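Local coordinates for protein sulfoquinovosidase (Escherichia coli, PDB 5AEG) that hydrolyses sulfoquinovosyl diacylglycerides and simpler sulfoquinovosides such as sulfoquinovosyl glycerol, releasing sulfoquinovose for breakdown by sulfoglycolysis, at residues 509-514 / 538-543; 503-508 / 534-539; 592-597 / 629-634. All coordinates share one frame; numbering follows the deposited sequence.

Contact 1: 509-514 / 538-543; sequences TTLFEM and EGNRPG
The carboxamide of N540 lies along the backbone of T510 and hydrogen-bonds to both its N-H and its C=O. OD1 of N540 accepts from N of T510 at 2.7 Å, on a lone pair and in the carbonyl plane. ND2 of N540 donates to O of T510 at 3.1 Å, from well above the plane of that carbonyl. CG of N540 stands between its own backbone N and carbonyl carbon (chi1 58°), and this brings the amide against T510. The two segments are loops that follow neighbouring strands, 501-505 and 534-536, of the family 31 TIM barrel. They lie near the active site: T509 packs on D472, the inferred proton donor, and O of N540 accepts from the sulfolipid-binding R301. The side chain of R541, extended from CG to NE, crosses T510, its CD 3.4 Å from O of T510. CD2 of L511 sits over one face of the guanidinium, 3.6 Å from NH2 of R541 and offset toward the rim. Water 1 accepts from NH2 of R541 and N of F512, linking the arginine tip to the turn 511-514. OG1 of T510 is bonded to O of Y508 and ND2 of N545.

Contact 2: 503-508 / 534-539; sequences SDIGGY and MRTHEG
The ring of Y508 turns its edge to the face of H537. The ring centroids are 4.8 Å apart and the planes stand at 69°, a T-shaped pair. CD1 of Y508 rests 3.4 Å from NE2 of H537, offset toward the rim of the imidazole. D504 approaches the same imidazole at its edge. Its OD1 is 3.3 Å from CD2 of H537, and the carboxylate is almost perpendicular to the ring. D504 and R535 lie side by side and point the same way. The bend of R535 at chi3 (54°) carries its guanidinium to the carboxylate. NH1 and NH2 then grip the single atom OD1 of D504, NH2 at 2.7 Å, in a salt bridge at the guanidinium edge. OD2 of D504 is hydrogen-bonded to NE1 of W469. The side chains lie on strands 501-505 and 534-536 and in the loops just after them. The strands are parallel neighbours in the TIM barrel, joined through helix 518-528 in a beta-alpha-beta unit. N of I505 hydrogen-bonds to O of R535 at 3.1 Å. CD1 of I505 packs on CB of M534, and both side chains touch helices 518-528 and 552-567. Water 3 donates hydrogen bonds to O of I505 and O of H537. H537 binds the sulfolipid substrate, and its ND1 accepts from N of G539 at 3.0 Å. Its ring also packs on Q288, another substrate-binding residue.

Contact 3: 592-597 / 629-634; sequences LHYEDD and YLPEDN
OD2 of D633 is gripped by the hydroxyl of Y594 and, from outside the two segments, by R663 in a salt bridge. OH of Y594 donates to this oxygen at 2.6 Å, on the anti lone pair. The carboxylate meets the ring edge with its plane turned 69° from the ring. The same hydroxyl accepts from NH1 of R611. OD1 of D633 takes the N-H of N634 at 2.8 Å. With CG of Y594 anti to its carbonyl carbon (chi1 -60°), the ring projects across to 629-634 and lays one face on P631. CG of P631 is 3.5 Å from the centroid of the Y594 ring and almost on the ring normal, a clear CH-pi contact. CB of P631 covers the side of the ring nearer CD1. D597 and Y629 meet tip to tip, carboxylate and ring planes 85° apart. OD2 of D597 accepts from OH of Y629, but the modelled 2.4 Å is very short and its exact value doubtful. Water 4 donates to OD2 of D597 at 2.8 Å and accepts from N of E632. The contact joins the turn 594-597 to the end of strand 625-630 and the loop after it in the C-terminal domain, away from the annotated sites. The Y594-D633 bond thus backs the CH-pi contact. R663 probably offsets the charge of D633, while R611 would probably polarise the Y594 hydroxyl and strengthen that bond.

Contacts 1 and 2 belong to the same part of the TIM barrel and share E538 and G539. Contact 2 is the buried one, where neighbouring strands run into their loops. Contact 1 continues outward along those loops and is only partly buried. The two meet where OD1 of N540 comes close to O of Y508. Contact 3 lies apart in the C-terminal domain, its centre about 31 Å from that of contact 2, and is also partly buried. The chemistry differs with place. Contact 2 combines a buried salt bridge with an aromatic pair. In contact 1 a side-chain amide bonds to backbone. Contact 3 relies on tyrosine-carboxylate bonds and a proline over a ring.

Contact 1: 509-514 / 538-543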
loop_
_atom_site.group_PDB
_atom_site.type_symbol
_atom_site.label_atom_id
_atom_site.label_comp_id
_atom_site.label_asym_id
_atom_site.label_seq_id
_atom_site.Cartn_x
_atom_site.Cartn_y
_atom_site.Cartn_z
ATOM N N THR A 509 -12.715 -10.656 1.429
ATOM C CA THR A 509 -13.891 -10.468 0.570
ATOM C C THR A 509 -14.616 -11.790 0.365
ATOM O O THR A 509 -14.094 -12.762 -0.192
ATOM C CB THR A 509 -13.548 -9.874 -0.799
ATOM O OG1 THR A 509 -12.851 -8.623 -0.667
ATOM C CG2 THR A 509 -14.822 -9.679 -1.613
ATOM N N THR A 510 -15.847 -11.812 0.872
ATOM C CA THR A 510 -16.627 -12.995 0.994
ATOM C C THR A 510 -17.969 -12.696 0.228
ATOM O O THR A 510 -18.923 -12.219 0.804
ATOM C CB THR A 510 -16.890 -13.256 2.471
ATOM O OG1 THR A 510 -15.689 -13.167 3.249
ATOM C CG2 THR A 510 -17.514 -14.594 2.665
ATOM N N LEU A 511 -17.994 -12.949 -1.046
ATOM C CA LEU A 511 -19.084 -12.589 -1.943
ATOM C C LEU A 511 -19.163 -13.640 -2.997
ATOM O O LEU A 511 -18.230 -14.411 -3.164
ATOM C CB LEU A 511 -18.755 -11.282 -2.652
ATOM C CG LEU A 511 -18.691 -10.041 -1.807
ATOM C CD1 LEU A 511 -18.237 -8.856 -2.700
ATOM C CD2 LEU A 511 -19.980 -9.696 -1.049
ATOM N N PHE A 512 -20.318 -13.719 -3.676
ATOM C CA PHE A 512 -20.482 -14.610 -4.831
ATOM C C PHE A 512 -20.147 -16.036 -4.492
ATOM O O PHE A 512 -19.449 -16.710 -5.264
ATOM C CB PHE A 512 -19.636 -14.112 -6.048
ATOM C CG PHE A 512 -19.852 -12.685 -6.369
ATOM C CD1 PHE A 512 -21.131 -12.225 -6.696
ATOM C CD2 PHE A 512 -18.814 -11.775 -6.335
ATOM C CE1 PHE A 512 -21.367 -10.879 -6.962
ATOM C CE2 PHE A 512 -19.051 -10.434 -6.581
ATOM C CZ PHE A 512 -20.305 -9.980 -6.931
ATOM N N GLU A 513 -20.596 -16.532 -3.345
ATOM C CA GLU A 513 -20.211 -17.901 -3.019
ATOM C C GLU A 513 -18.687 -18.193 -2.758
ATOM O O GLU A 513 -18.291 -19.359 -2.672
ATOM C CB GLU A 513 -20.736 -18.901 -4.090
ATOM C CG GLU A 513 -22.262 -18.800 -4.358
ATOM C CD GLU A 513 -23.126 -18.625 -3.090
ATOM O OE1 GLU A 513 -22.971 -19.384 -2.096
ATOM O OE2 GLU A 513 -23.993 -17.716 -3.077
ATOM N N MET A 514 -17.835 -17.165 -2.662
ATOM C CA MET A 514 -16.516 -17.414 -2.127
ATOM C C MET A 514 -16.701 -17.538 -0.617
ATOM O O MET A 514 -17.381 -16.731 -0.014
ATOM C CB MET A 514 -15.577 -16.231 -2.422
ATOM C CG MET A 514 -15.192 -16.131 -3.839
ATOM S SD MET A 514 -14.038 -14.760 -4.206
ATOM C CE MET A 514 -14.857 -13.326 -3.562
ATOM N N GLU A 538 -12.441 -11.347 10.507
ATOM C CA GLU A 538 -13.571 -12.252 10.252
ATOM C C GLU A 538 -14.063 -12.302 8.813
ATOM O O GLU A 538 -14.639 -13.300 8.369
ATOM C CB GLU A 538 -14.732 -11.931 11.178
ATOM C CG GLU A 538 -14.394 -12.127 12.662
ATOM C CD GLU A 538 -15.605 -11.859 13.602
ATOM O OE1 GLU A 538 -16.591 -11.219 13.157
ATOM O OE2 GLU A 538 -15.528 -12.264 14.819
ATOM N N GLY A 539 -13.740 -11.285 8.019
ATOM C CA GLY A 539 -14.302 -11.107 6.652
ATOM C C GLY A 539 -15.651 -10.397 6.684
ATOM O O GLY A 539 -16.281 -10.249 7.748
ATOM N N ASN A 540 -16.147 -9.998 5.532
ATOM C CA ASN A 540 -17.401 -9.210 5.525
ATOM C C ASN A 540 -18.643 -10.020 5.895
ATOM O O ASN A 540 -19.636 -9.404 6.309
ATOM C CB ASN A 540 -17.674 -8.473 4.224
ATOM C CG ASN A 540 -17.732 -9.378 3.034
ATOM O OD1 ASN A 540 -16.753 -9.994 2.710
ATOM N ND2 ASN A 540 -18.916 -9.556 2.428
ATOM N N ARG A 541 -18.578 -11.323 5.718
ATOM C CA ARG A 541 -19.687 -12.342 6.069
ATOM C C ARG A 541 -19.132 -13.402 7.001
ATOM O O ARG A 541 -18.750 -14.524 6.565
ATOM C CB ARG A 541 -20.280 -12.975 4.838
ATOM C CG ARG A 541 -21.136 -12.035 3.959
ATOM C CD ARG A 541 -21.644 -12.820 2.725
ATOM N NE ARG A 541 -22.261 -11.910 1.750
ATOM C CZ ARG A 541 -22.556 -12.186 0.477
ATOM N NH1 ARG A 541 -22.245 -13.347 -0.083
ATOM N NH2 ARG A 541 -23.126 -11.240 -0.269
ATOM N N PRO A 542 -18.971 -13.028 8.266
ATOM C CA PRO A 542 -18.222 -13.879 9.190
ATOM C C PRO A 542 -18.713 -15.313 9.304
ATOM O O PRO A 542 -17.917 -16.298 9.376
ATOM C CB PRO A 542 -18.371 -13.130 10.505
ATOM C CG PRO A 542 -18.495 -11.690 10.115
ATOM C CD PRO A 542 -19.355 -11.750 8.884
ATOM N N GLY A 543 -20.047 -15.462 9.260
ATOM C CA GLY A 543 -20.656 -16.828 9.303
ATOM C C GLY A 543 -20.366 -17.711 8.160
ATOM O O GLY A 543 -20.549 -18.910 8.278
HETATM O O HOH W 1 -22.618 -12.038 -3.276
#

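Contact 2: 503-508 / 534-539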
loop_
_atom_site.group_PDB
_atom_site.type_symbol
_atom_site.label_atom_id
_atom_site.label_comp_id
_atom_site.label_asym_id
_atom_site.label_seq_id
_atom_site.Cartn_x
_atom_site.Cartn_y
_atom_site.Cartn_z
ATOM N N SER A 503 -1.107 -8.496 5.959
ATOM C CA SER A 503 -2.377 -8.789 5.336
ATOM C C SER A 503 -3.334 -9.431 6.378
ATOM O O SER A 503 -2.911 -9.949 7.444
ATOM C CB SER A 503 -2.223 -9.651 4.088
ATOM O OG SER A 503 -1.622 -10.964 4.418
ATOM N N ASP A 504 -4.629 -9.351 6.048
ATOM C CA ASP A 504 -5.660 -10.094 6.821
ATOM C C ASP A 504 -5.381 -11.640 6.758
ATOM O O ASP A 504 -5.339 -12.219 5.660
ATOM C CB ASP A 504 -7.060 -9.845 6.239
ATOM C CG ASP A 504 -7.502 -8.380 6.312
ATOM O OD1 ASP A 504 -7.403 -7.701 7.364
ATOM O OD2 ASP A 504 -7.883 -7.886 5.227
ATOM N N ILE A 505 -5.131 -12.265 7.884
ATOM C CA ILE A 505 -4.943 -13.686 7.918
ATOM C C ILE A 505 -6.284 -14.359 7.541
ATOM O O ILE A 505 -7.266 -14.230 8.257
ATOM C CB ILE A 505 -4.463 -14.218 9.274
ATOM C CG1 ILE A 505 -3.064 -13.722 9.555
ATOM C CG2 ILE A 505 -4.485 -15.730 9.202
ATOM C CD1 ILE A 505 -2.504 -13.890 10.958
ATOM N N GLY A 506 -6.281 -14.937 6.360
ATOM C CA GLY A 506 -7.407 -15.642 5.709
ATOM C C GLY A 506 -8.120 -14.827 4.647
ATOM O O GLY A 506 -9.122 -15.293 4.073
ATOM N N GLY A 507 -7.659 -13.575 4.429
ATOM C CA GLY A 507 -8.306 -12.665 3.403
ATOM C C GLY A 507 -9.614 -12.118 3.954
ATOM O O GLY A 507 -9.939 -12.300 5.156
ATOM N N TYR A 508 -10.352 -11.430 3.096
ATOM C CA TYR A 508 -11.467 -10.607 3.537
ATOM C C TYR A 508 -12.789 -10.852 2.727
ATOM O O TYR A 508 -13.875 -11.131 3.293
ATOM C CB TYR A 508 -11.085 -9.158 3.475
ATOM C CG TYR A 508 -12.261 -8.222 3.743
ATOM C CD1 TYR A 508 -12.698 -7.985 5.050
ATOM C CD2 TYR A 508 -12.921 -7.594 2.695
ATOM C CE1 TYR A 508 -13.768 -7.126 5.317
ATOM C CE2 TYR A 508 -13.985 -6.741 2.953
ATOM C CZ TYR A 508 -14.392 -6.527 4.259
ATOM O OH TYR A 508 -15.443 -5.698 4.543
ATOM N N MET A 534 0.978 -10.091 12.683
ATOM C CA MET A 534 -0.028 -11.111 12.579
ATOM C C MET A 534 -1.378 -10.578 13.095
ATOM O O MET A 534 -1.474 -10.188 14.270
ATOM C CB MET A 534 0.323 -12.334 13.419
ATOM C CG MET A 534 1.569 -13.068 12.905
ATOM S SD MET A 534 1.793 -14.670 13.661
ATOM C CE MET A 534 0.519 -15.760 12.942
ATOM N N ARG A 535 -2.396 -10.559 12.221
ATOM C CA ARG A 535 -3.719 -9.996 12.590
ATOM C C ARG A 535 -4.751 -10.675 11.729
ATOM O O ARG A 535 -4.544 -10.778 10.504
ATOM C CB ARG A 535 -3.763 -8.470 12.384
ATOM C CG ARG A 535 -5.168 -7.907 12.715
ATOM C CD ARG A 535 -5.332 -6.470 12.353
ATOM N NE ARG A 535 -4.998 -6.204 10.913
ATOM C CZ ARG A 535 -5.796 -6.516 9.902
ATOM N NH1 ARG A 535 -6.986 -7.145 10.078
ATOM N NH2 ARG A 535 -5.430 -6.271 8.638
ATOM N N THR A 536 -5.807 -11.213 12.370
ATOM C CA THR A 536 -6.877 -11.846 11.672
ATOM C C THR A 536 -8.047 -10.907 11.347
ATOM O O THR A 536 -8.078 -9.715 11.777
ATOM C CB THR A 536 -7.383 -13.065 12.467
ATOM O OG1 THR A 536 -8.217 -12.661 13.523
ATOM C CG2 THR A 536 -6.243 -13.923 13.022
ATOM N N HIS A 537 -8.912 -11.399 10.498
ATOM C CA HIS A 537 -10.130 -10.671 10.104
ATOM C C HIS A 537 -11.255 -11.673 9.976
ATOM O O HIS A 537 -11.075 -12.741 9.394
ATOM C CB HIS A 537 -9.960 -9.979 8.729
ATOM C CG HIS A 537 -10.847 -8.770 8.537
ATOM N ND1 HIS A 537 -12.211 -8.776 8.753
ATOM C CD2 HIS A 537 -10.556 -7.492 8.130
ATOM C CE1 HIS A 537 -12.731 -7.599 8.495
ATOM N NE2 HIS A 537 -11.745 -6.787 8.139
ATOM N N GLU A 538 -12.441 -11.347 10.507
ATOM C CA GLU A 538 -13.571 -12.252 10.252
ATOM C C GLU A 538 -14.063 -12.302 8.813
ATOM O O GLU A 538 -14.639 -13.300 8.369
ATOM C CB GLU A 538 -14.732 -11.931 11.178
ATOM C CG GLU A 538 -14.394 -12.127 12.662
ATOM C CD GLU A 538 -15.605 -11.859 13.602
ATOM O OE1 GLU A 538 -16.591 -11.219 13.157
ATOM O OE2 GLU A 538 -15.528 -12.264 14.819
ATOM N N GLY A 539 -13.740 -11.285 8.019
ATOM C CA GLY A 539 -14.302 -11.107 6.652
ATOM C C GLY A 539 -15.651 -10.397 6.684
ATOM O O GLY A 539 -16.281 -10.249 7.748
HETATM O O HOH W 2 -1.283 -10.605 9.584
HETATM O O HOH W 3 -9.158 -14.619 9.975
#

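Contact 3: 592-597 / 629-634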
loop_
_atom_site.group_PDB
_atom_site.type_symbol
_atom_site.label_atom_id
_atom_site.label_comp_id
_atom_site.label_asym_id
_atom_site.label_seq_id
_atom_site.Cartn_x
_atom_site.Cartn_y
_atom_site.Cartn_z
ATOM N N LEU A 592 17.704 -7.209 -3.877
ATOM C CA LEU A 592 18.368 -6.316 -2.967
ATOM C C LEU A 592 19.703 -6.928 -2.448
ATOM O O LEU A 592 20.655 -6.161 -2.124
ATOM C CB LEU A 592 17.574 -5.929 -1.766
ATOM C CG LEU A 592 16.290 -5.107 -1.932
ATOM C CD1 LEU A 592 15.809 -4.548 -0.620
ATOM C CD2 LEU A 592 16.422 -4.062 -2.990
ATOM N N HIS A 593 19.731 -8.253 -2.339
ATOM C CA HIS A 593 20.917 -8.953 -1.783
ATOM C C HIS A 593 21.610 -9.852 -2.748
ATOM O O HIS A 593 22.669 -10.342 -2.394
ATOM C CB HIS A 593 20.574 -9.687 -0.489
ATOM C CG HIS A 593 20.139 -8.796 0.583
ATOM N ND1 HIS A 593 20.957 -7.795 1.108
ATOM C CD2 HIS A 593 18.930 -8.673 1.213
ATOM C CE1 HIS A 593 20.284 -7.131 2.032
ATOM N NE2 HIS A 593 19.058 -7.656 2.120
ATOM N N TYR A 594 21.028 -10.158 -3.915
ATOM C CA TYR A 594 21.550 -11.082 -4.940
ATOM C C TYR A 594 21.494 -10.308 -6.262
ATOM O O TYR A 594 20.950 -10.750 -7.219
ATOM C CB TYR A 594 20.766 -12.457 -4.985
ATOM C CG TYR A 594 20.880 -13.132 -3.647
ATOM C CD1 TYR A 594 21.987 -13.964 -3.355
ATOM C CD2 TYR A 594 19.984 -12.865 -2.620
ATOM C CE1 TYR A 594 22.185 -14.476 -2.060
ATOM C CE2 TYR A 594 20.132 -13.429 -1.331
ATOM C CZ TYR A 594 21.205 -14.282 -1.067
ATOM O OH TYR A 594 21.467 -14.769 0.190
ATOM N N GLU A 595 22.118 -9.125 -6.293
ATOM C CA GLU A 595 22.021 -8.216 -7.451
ATOM C C GLU A 595 22.490 -8.770 -8.739
ATOM O O GLU A 595 21.933 -8.422 -9.786
ATOM C CB GLU A 595 22.793 -6.899 -7.199
ATOM C CG GLU A 595 22.108 -5.917 -6.299
ATOM C CD GLU A 595 22.731 -4.533 -6.374
ATOM O OE1 GLU A 595 23.647 -4.333 -7.236
ATOM O OE2 GLU A 595 22.276 -3.623 -5.647
ATOM N N ASP A 596 23.468 -9.702 -8.689
ATOM C CA ASP A 596 24.064 -10.243 -9.888
ATOM C C ASP A 596 23.268 -11.400 -10.428
ATOM O O ASP A 596 23.626 -11.926 -11.444
ATOM C CB ASP A 596 25.545 -10.640 -9.611
ATOM C CG ASP A 596 25.680 -11.627 -8.424
ATOM O OD1 ASP A 596 24.744 -11.730 -7.499
ATOM O OD2 ASP A 596 26.768 -12.247 -8.373
ATOM N N ASP A 597 22.196 -11.845 -9.738
ATOM C CA ASP A 597 21.411 -12.989 -10.187
ATOM C C ASP A 597 20.222 -12.505 -11.030
ATOM O O ASP A 597 19.233 -11.930 -10.473
ATOM C CB ASP A 597 20.968 -13.841 -8.990
ATOM C CG ASP A 597 20.252 -15.091 -9.368
ATOM O OD1 ASP A 597 19.588 -15.121 -10.426
ATOM O OD2 ASP A 597 20.256 -16.090 -8.579
ATOM N N TYR A 629 12.618 -20.672 -5.981
ATOM C CA TYR A 629 13.960 -20.393 -6.447
ATOM C C TYR A 629 14.855 -20.016 -5.309
ATOM O O TYR A 629 14.567 -19.091 -4.570
ATOM C CB TYR A 629 13.937 -19.274 -7.562
ATOM C CG TYR A 629 15.325 -18.984 -8.042
ATOM C CD1 TYR A 629 16.002 -19.909 -8.900
ATOM C CD2 TYR A 629 16.015 -17.875 -7.614
ATOM C CE1 TYR A 629 17.317 -19.631 -9.373
ATOM C CE2 TYR A 629 17.329 -17.614 -8.063
ATOM C CZ TYR A 629 17.979 -18.539 -8.912
ATOM O OH TYR A 629 19.303 -18.221 -9.313
ATOM N N LEU A 630 16.038 -20.662 -5.203
ATOM C CA LEU A 630 17.044 -20.185 -4.296
ATOM C C LEU A 630 18.223 -19.554 -5.048
ATOM O O LEU A 630 18.755 -20.187 -5.987
ATOM C CB LEU A 630 17.582 -21.366 -3.450
ATOM C CG LEU A 630 16.567 -22.100 -2.559
ATOM C CD1 LEU A 630 17.221 -23.340 -1.837
ATOM C CD2 LEU A 630 16.016 -21.184 -1.516
ATOM N N PRO A 631 18.578 -18.309 -4.696
ATOM C CA PRO A 631 19.770 -17.750 -5.294
ATOM C C PRO A 631 21.024 -18.485 -4.639
ATOM O O PRO A 631 20.874 -19.326 -3.688
ATOM C CB PRO A 631 19.753 -16.305 -4.883
ATOM C CG PRO A 631 19.123 -16.359 -3.478
ATOM C CD PRO A 631 18.166 -17.531 -3.523
ATOM N N GLU A 632 22.192 -18.244 -5.204
ATOM C CA GLU A 632 23.389 -18.972 -4.759
ATOM C C GLU A 632 23.822 -18.573 -3.368
ATOM O O GLU A 632 24.214 -17.433 -3.101
ATOM C CB GLU A 632 24.571 -18.777 -5.790
ATOM C CG GLU A 632 25.670 -19.872 -5.634
ATOM C CD GLU A 632 25.116 -21.301 -5.775
ATOM O OE1 GLU A 632 24.829 -21.808 -6.925
ATOM O OE2 GLU A 632 24.940 -21.962 -4.711
ATOM N N ASP A 633 23.661 -19.505 -2.435
ATOM C CA ASP A 633 23.989 -19.268 -1.057
ATOM C C ASP A 633 23.883 -20.630 -0.428
ATOM O O ASP A 633 23.456 -21.583 -1.030
ATOM C CB ASP A 633 23.076 -18.221 -0.332
ATOM C CG ASP A 633 23.803 -17.374 0.647
ATOM O OD1 ASP A 633 24.675 -17.926 1.334
ATOM O OD2 ASP A 633 23.516 -16.153 0.849
ATOM N N ASN A 634 24.309 -20.686 0.804
ATOM C CA ASN A 634 24.109 -21.916 1.608
ATOM C C ASN A 634 22.819 -21.792 2.448
ATOM O O ASN A 634 22.821 -21.108 3.444
ATOM C CB ASN A 634 25.346 -22.191 2.424
ATOM C CG ASN A 634 26.514 -22.686 1.475
ATOM O OD1 ASN A 634 26.351 -23.605 0.571
ATOM N ND2 ASN A 634 27.583 -22.004 1.561
HETATM O O HOH W 4 22.639 -16.361 -7.209
#